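Local coordinates for dihydropyrimidinase (Brevibacillus agri, PDB 3SFW), which probably catalyses the reversible, zinc-dependent hydrolytic ring opening of dihydropyrimidines, at residues Pro278-Glu281 / Gly282-Tyr285; Cys317-Phe321 / Ser322-Glu326. All coordinates share one frame; numbering follows the deposited sequence.

Contact 1 of 2, residues Pro278-Glu281 / Gly282-Tyr285; sequences PDFE and GAKY
Glu-281 and Lys-284, three residues apart on a short 3-10 turn, lie side by side and point the same way, joined at their ends by a salt bridge of 2.8 Å from Lys-284 NZ to Glu-281 OE1. The ammonium group meets OE1 on its syn side, 28° out of the carboxylate plane. Glu-281 gets there by folding at its second torsion (chi2 -81°), whereas Lys-284 runs straight from CG onward and passes over the carbonyl oxygen of Glu-281, its CG 3.4 Å from Glu-281 O. A water bound to Glu-281 OE2 at 2.5 Å also accepts a weak bond from the ammonium group.

Phe-280 uses its ring differently. With CG anti to the backbone N (chi1 -159°), the ring swings beside its own carbonyl, and the methyl of Ala-283 sits over one face in a CH-pi contact, CB 3.5 Å from the ring centroid and displaced toward the CE2-CZ rim. Beneath the side chains, Ala-283 N bonds to Phe-280 O at 2.9 Å and Lys-284 N to Glu-281 O at 3.0 Å; these 3-10 turns run straight on from the type I' turn of Pro-278 to Glu-281, whose last two residues supply the accepting carbonyls.

Lys-284 also makes a cation-pi contact with Phe-321, so its charge is shared between a carboxylate and an aromatic ring, which would probably hold the ammonium group in place and stabilise the ionised form of Glu-281.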
ATOM      1  N   PRO A 278      29.236  12.574 -23.307  1.00 21.23           N
ATOM      2  CA  PRO A 278      29.452  13.797 -24.092  1.00 23.59           C
ATOM      3  C   PRO A 278      29.614  13.549 -25.620  1.00 22.66           C
ATOM      4  O   PRO A 278      29.614  12.388 -26.094  1.00 19.88           O
ATOM      5  CB  PRO A 278      30.754  14.361 -23.485  1.00 21.96           C
ATOM      6  CG  PRO A 278      31.538  13.119 -23.102  1.00 23.79           C
ATOM      7  CD  PRO A 278      30.472  12.075 -22.672  1.00 22.71           C
ATOM      8  N   ASP A 279      29.699  14.638 -26.390  1.00 22.41           N
ATOM      9  CA  ASP A 279      30.004  14.523 -27.814  1.00 21.87           C
ATOM     10  C   ASP A 279      28.825  13.846 -28.527  1.00 19.91           C
ATOM     11  O   ASP A 279      29.044  13.034 -29.427  1.00 20.79           O
ATOM     12  CB  ASP A 279      31.227  13.615 -28.043  1.00 27.08           C
ATOM     13  CG  ASP A 279      32.530  14.223 -27.559  1.00 32.96           C
ATOM     14  OD1 ASP A 279      32.747  15.427 -27.785  1.00 35.18           O
ATOM     15  OD2 ASP A 279      33.360  13.458 -27.013  1.00 36.85           O
ATOM     16  N   PHE A 280      27.623  14.081 -28.007  1.00 19.76           N
ATOM     17  CA  PHE A 280      26.376  13.507 -28.547  1.00 18.79           C
ATOM     18  C   PHE A 280      26.230  12.018 -28.293  1.00 20.99           C
ATOM     19  O   PHE A 280      25.210  11.420 -28.745  1.00 18.94           O
ATOM     20  CB  PHE A 280      26.255  13.790 -30.050  1.00 19.14           C
ATOM     21  CG  PHE A 280      24.833  13.696 -30.596  1.00 17.48           C
ATOM     22  CD1 PHE A 280      23.805  14.428 -30.026  1.00 15.62           C
ATOM     23  CD2 PHE A 280      24.534  12.801 -31.624  1.00 17.86           C
ATOM     24  CE1 PHE A 280      22.472  14.342 -30.532  1.00 15.76           C
ATOM     25  CE2 PHE A 280      23.183  12.688 -32.127  1.00 17.41           C
ATOM     26  CZ  PHE A 280      22.172  13.468 -31.560  1.00 16.82           C
ATOM     27  N   GLU A 281      27.194  11.396 -27.595  1.00 18.32           N
ATOM     28  CA  GLU A 281      27.159   9.920 -27.416  1.00 18.79           C
ATOM     29  C   GLU A 281      25.899   9.479 -26.683  1.00 16.84           C
ATOM     30  O   GLU A 281      25.396   8.353 -26.900  1.00 15.40           O
ATOM     31  CB  GLU A 281      28.387   9.375 -26.666  1.00 19.78           C
ATOM     32  CG  GLU A 281      29.652   9.361 -27.485  1.00 23.16           C
ATOM     33  CD  GLU A 281      29.768   8.160 -28.432  1.00 25.92           C
ATOM     34  OE1 GLU A 281      29.646   6.997 -27.994  1.00 26.05           O
ATOM     35  OE2 GLU A 281      30.150   8.391 -29.593  1.00 32.34           O
ATOM     36  N   GLY A 282      25.368  10.392 -25.875  1.00 16.03           N
ATOM     37  CA  GLY A 282      24.130  10.169 -25.119  1.00 15.12           C
ATOM     38  C   GLY A 282      22.963   9.776 -26.044  1.00 16.63           C
ATOM     39  O   GLY A 282      22.038   9.081 -25.596  1.00 15.84           O
ATOM     40  N   ALA A 283      22.989  10.248 -27.298  1.00 14.75           N
ATOM     41  CA  ALA A 283      21.871   9.974 -28.249  1.00 16.08           C
ATOM     42  C   ALA A 283      21.763   8.478 -28.556  1.00 15.31           C
ATOM     43  O   ALA A 283      20.681   7.982 -28.916  1.00 13.66           O
ATOM     44  CB  ALA A 283      22.037  10.751 -29.538  1.00 15.66           C
ATOM     45  N   LYS A 284      22.867   7.759 -28.408  1.00 14.27           N
ATOM     46  CA  LYS A 284      22.836   6.281 -28.537  1.00 13.02           C
ATOM     47  C   LYS A 284      21.848   5.615 -27.561  1.00 14.09           C
ATOM     48  O   LYS A 284      21.381   4.487 -27.822  1.00 14.41           O
ATOM     49  CB  LYS A 284      24.214   5.721 -28.274  1.00 13.37           C
ATOM     50  CG  LYS A 284      25.215   6.021 -29.402  1.00 14.78           C
ATOM     51  CD  LYS A 284      26.609   5.473 -29.040  1.00 16.02           C
ATOM     52  CE  LYS A 284      27.546   5.531 -30.235  1.00 16.78           C
ATOM     53  NZ  LYS A 284      28.951   5.067 -29.891  1.00 16.04           N
ATOM     54  N   TYR A 285      21.585   6.287 -26.439  1.00 13.16           N
ATOM     55  CA  TYR A 285      20.770   5.695 -25.357  1.00 11.43           C
ATOM     56  C   TYR A 285      19.391   6.316 -25.274  1.00 13.29           C
ATOM     57  O   TYR A 285      18.686   6.131 -24.270  1.00 14.19           O
ATOM     58  CB  TYR A 285      21.494   5.854 -23.988  1.00 10.13           C
ATOM     59  CG  TYR A 285      22.796   5.108 -23.992  1.00 14.12           C
ATOM     60  CD1 TYR A 285      22.829   3.753 -23.653  1.00 12.68           C
ATOM     61  CD2 TYR A 285      23.980   5.709 -24.491  1.00 14.69           C
ATOM     62  CE1 TYR A 285      24.010   3.009 -23.758  1.00 16.79           C
ATOM     63  CE2 TYR A 285      25.178   4.977 -24.566  1.00 15.70           C
ATOM     64  CZ  TYR A 285      25.171   3.612 -24.205  1.00 16.54           C
ATOM     65  OH  TYR A 285      26.311   2.825 -24.312  1.00 18.43           O
TER
HETATM   66  O   HOH W   1      31.248   7.099 -31.444  1.00 37.85           O

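Contact 2 of 2, residues Cys317-Phe321 / Ser322-Glu326; sequences CPFNF and SGQKE
Gln-324 reaches back along the chain to Asn-320 and grips it through one oxygen. OE1 accepts the backbone N of Asn-320 at 2.9 Å, the donor tilted 32° from the amide's carbonyl plane, and takes a second, weak bond from Asn-320 ND2 at 3.1 Å; the two amide planes are 35° apart. Extension beyond CG (chi2 -176°) carries the amide that far, while its NE2 bonds to Thr-68 OG1 and Val-69 O. An alanine here is likely to leave the Asn-320 N-H without its acceptor and Asn-320 ND2 freer to turn. The extended Glu-326 side chain takes Gly-323 N on the anti lone pair of OE1 at 2.7 Å, and its OE2 forms a salt bridge with Arg-329.

In the backbone, Lys-325 N bonds to Asn-320 O at 2.8 Å, closing a wide pi-type turn. Gly-323 has a conformation that would jam a CB against the preceding carbonyl.

Van der Waals packing is lighter. Gln-324 NE2 lies at the edge of the Phe-319 ring, 3.8 Å from CD1, and an apolar pair joins Lys-325 CB to Phe-321 CD1 at 4.1 Å.

The short helix 321-325 thus follows the loop after strand 311-312, whose Phe-319 side chain is about 10 Å from a zinc ion; Asp-414 bonds to Phe-321 N and Ser-322 N, and Lys-325 NZ reaches the carbonyls of Pro-336 and Gly-338.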
ATOM      1  N   CYS A 317      14.654  -1.396 -31.795  1.00 11.48           N
ATOM      2  CA  CYS A 317      14.107  -0.302 -32.597  1.00 10.91           C
ATOM      3  C   CYS A 317      15.370   0.520 -33.033  1.00 12.04           C
ATOM      4  O   CYS A 317      15.560   1.653 -32.593  1.00 13.51           O
ATOM      5  CB  CYS A 317      13.131   0.511 -31.721  1.00 13.30           C
ATOM      6  SG  CYS A 317      12.124   1.730 -32.678  1.00 14.50           S
ATOM      7  N   PRO A 318      16.237  -0.094 -33.856  1.00 12.86           N
ATOM      8  CA  PRO A 318      17.602   0.437 -34.033  1.00 11.87           C
ATOM      9  C   PRO A 318      17.681   1.608 -35.031  1.00 13.67           C
ATOM     10  O   PRO A 318      17.010   1.601 -36.083  1.00 11.81           O
ATOM     11  CB  PRO A 318      18.377  -0.779 -34.553  1.00 12.14           C
ATOM     12  CG  PRO A 318      17.309  -1.509 -35.391  1.00 13.25           C
ATOM     13  CD  PRO A 318      16.085  -1.421 -34.485  1.00 14.41           C
ATOM     14  N   PHE A 319      18.518   2.588 -34.699  1.00 13.22           N
ATOM     15  CA  PHE A 319      18.881   3.651 -35.647  1.00 14.32           C
ATOM     16  C   PHE A 319      20.378   3.850 -35.517  1.00 13.29           C
ATOM     17  O   PHE A 319      20.906   3.924 -34.392  1.00 14.94           O
ATOM     18  CB  PHE A 319      18.177   4.946 -35.252  1.00 16.17           C
ATOM     19  CG  PHE A 319      16.673   4.857 -35.284  1.00 14.91           C
ATOM     20  CD1 PHE A 319      15.985   4.970 -36.498  1.00 15.99           C
ATOM     21  CD2 PHE A 319      15.941   4.644 -34.105  1.00 16.40           C
ATOM     22  CE1 PHE A 319      14.583   4.842 -36.546  1.00 13.85           C
ATOM     23  CE2 PHE A 319      14.511   4.555 -34.132  1.00 15.23           C
ATOM     24  CZ  PHE A 319      13.835   4.705 -35.356  1.00 14.77           C
ATOM     25  N   ASN A 320      21.065   3.961 -36.645  1.00 15.72           N
ATOM     26  CA  ASN A 320      22.478   4.283 -36.606  1.00 14.79           C
ATOM     27  C   ASN A 320      22.747   5.586 -35.852  1.00 14.77           C
ATOM     28  O   ASN A 320      21.999   6.559 -35.941  1.00 14.67           O
ATOM     29  CB  ASN A 320      23.026   4.406 -38.034  1.00 13.53           C
ATOM     30  CG  ASN A 320      23.044   3.103 -38.740  1.00 15.64           C
ATOM     31  OD1 ASN A 320      23.830   2.227 -38.405  1.00 15.89           O
ATOM     32  ND2 ASN A 320      22.125   2.927 -39.703  1.00 15.77           N
ATOM     33  N   PHE A 321      23.877   5.614 -35.169  1.00 13.21           N
ATOM     34  CA  PHE A 321      24.347   6.820 -34.525  1.00 11.73           C
ATOM     35  C   PHE A 321      24.660   7.869 -35.593  1.00 14.42           C
ATOM     36  O   PHE A 321      24.203   9.012 -35.498  1.00 16.48           O
ATOM     37  CB  PHE A 321      25.624   6.516 -33.764  1.00 13.98           C
ATOM     38  CG  PHE A 321      26.142   7.708 -32.977  1.00 15.45           C
ATOM     39  CD1 PHE A 321      25.309   8.412 -32.132  1.00 18.15           C
ATOM     40  CD2 PHE A 321      27.462   8.121 -33.110  1.00 20.42           C
ATOM     41  CE1 PHE A 321      25.780   9.493 -31.386  1.00 22.43           C
ATOM     42  CE2 PHE A 321      27.942   9.190 -32.350  1.00 23.37           C
ATOM     43  CZ  PHE A 321      27.102   9.871 -31.498  1.00 23.26           C
ATOM     44  N   SER A 322      25.400   7.460 -36.613  1.00 16.48           N
ATOM     45  CA  SER A 322      25.689   8.371 -37.725  1.00 19.84           C
ATOM     46  C   SER A 322      24.453   8.529 -38.621  1.00 17.90           C
ATOM     47  O   SER A 322      23.802   7.526 -39.036  1.00 20.16           O
ATOM     48  CB  SER A 322      26.886   7.873 -38.542  1.00 23.49           C
ATOM     49  OG  SER A 322      27.039   8.643 -39.718  1.00 27.82           O
ATOM     50  N   GLY A 323      24.104   9.773 -38.908  1.00 19.22           N
ATOM     51  CA  GLY A 323      23.009  10.032 -39.819  1.00 17.82           C
ATOM     52  C   GLY A 323      21.663  10.035 -39.108  1.00 18.56           C
ATOM     53  O   GLY A 323      20.968  11.068 -39.081  1.00 21.02           O
ATOM     54  N   GLN A 324      21.284   8.886 -38.519  1.00 16.63           N
ATOM     55  CA  GLN A 324      19.939   8.747 -38.036  1.00 14.71           C
ATOM     56  C   GLN A 324      19.797   9.368 -36.657  1.00 11.66           C
ATOM     57  O   GLN A 324      18.985  10.253 -36.472  1.00 13.59           O
ATOM     58  CB  GLN A 324      19.508   7.258 -38.026  1.00 13.11           C
ATOM     59  CG  GLN A 324      19.332   6.729 -39.446  1.00 17.34           C
ATOM     60  CD  GLN A 324      18.832   5.314 -39.452  1.00 15.99           C
ATOM     61  OE1 GLN A 324      19.537   4.394 -39.012  1.00 17.72           O
ATOM     62  NE2 GLN A 324      17.613   5.119 -39.943  1.00 14.91           N
ATOM     63  N   LYS A 325      20.600   8.933 -35.680  1.00 13.61           N
ATOM     64  CA  LYS A 325      20.467   9.566 -34.382  1.00 14.26           C
ATOM     65  C   LYS A 325      20.800  11.080 -34.518  1.00 15.80           C
ATOM     66  O   LYS A 325      20.230  11.902 -33.806  1.00 16.17           O
ATOM     67  CB  LYS A 325      21.396   8.946 -33.312  1.00 15.39           C
ATOM     68  CG  LYS A 325      20.989   7.504 -32.822  1.00 14.20           C
ATOM     69  CD  LYS A 325      19.708   7.521 -31.961  1.00 12.89           C
ATOM     70  CE  LYS A 325      19.311   6.079 -31.488  1.00 12.88           C
ATOM     71  NZ  LYS A 325      18.131   6.170 -30.587  1.00 11.95           N
ATOM     72  N   GLU A 326      21.689  11.399 -35.460  1.00 19.13           N
ATOM     73  CA  GLU A 326      22.102  12.801 -35.721  1.00 17.16           C
ATOM     74  C   GLU A 326      20.991  13.708 -36.231  1.00 19.51           C
ATOM     75  O   GLU A 326      21.101  14.933 -36.143  1.00 17.30           O
ATOM     76  CB  GLU A 326      23.291  12.833 -36.689  1.00 18.51           C
ATOM     77  CG  GLU A 326      24.552  12.139 -36.158  1.00 21.72           C
ATOM     78  CD  GLU A 326      25.750  12.399 -37.080  1.00 23.42           C
ATOM     79  OE1 GLU A 326      25.784  11.826 -38.207  1.00 22.43           O
ATOM     80  OE2 GLU A 326      26.557  13.294 -36.727  1.00 27.68           O
TER

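Overall arrangement
From the N terminus, contact 1 comes first, closing a tight turn in the loop between helices 265-269 and 295-305. The chain then runs through helix 295-305 and strand 311-312, beyond which contact 2 closes the turn of helix 321-325. The two are in series, neither nested nor crossed, yet their centres lie about 11 Å apart and they pack directly: Phe-280 CZ approaches Lys-325 O at 3.4 Å, and Lys-325 CD lies 3.2 Å from Ala-283 O. Loop 278-285 is thereby joined to the segment following strand 311-312, one of the parallel strands of the TIM-barrel-type domain. Tyr-415 touches both contacts, bringing in the 413-417 region.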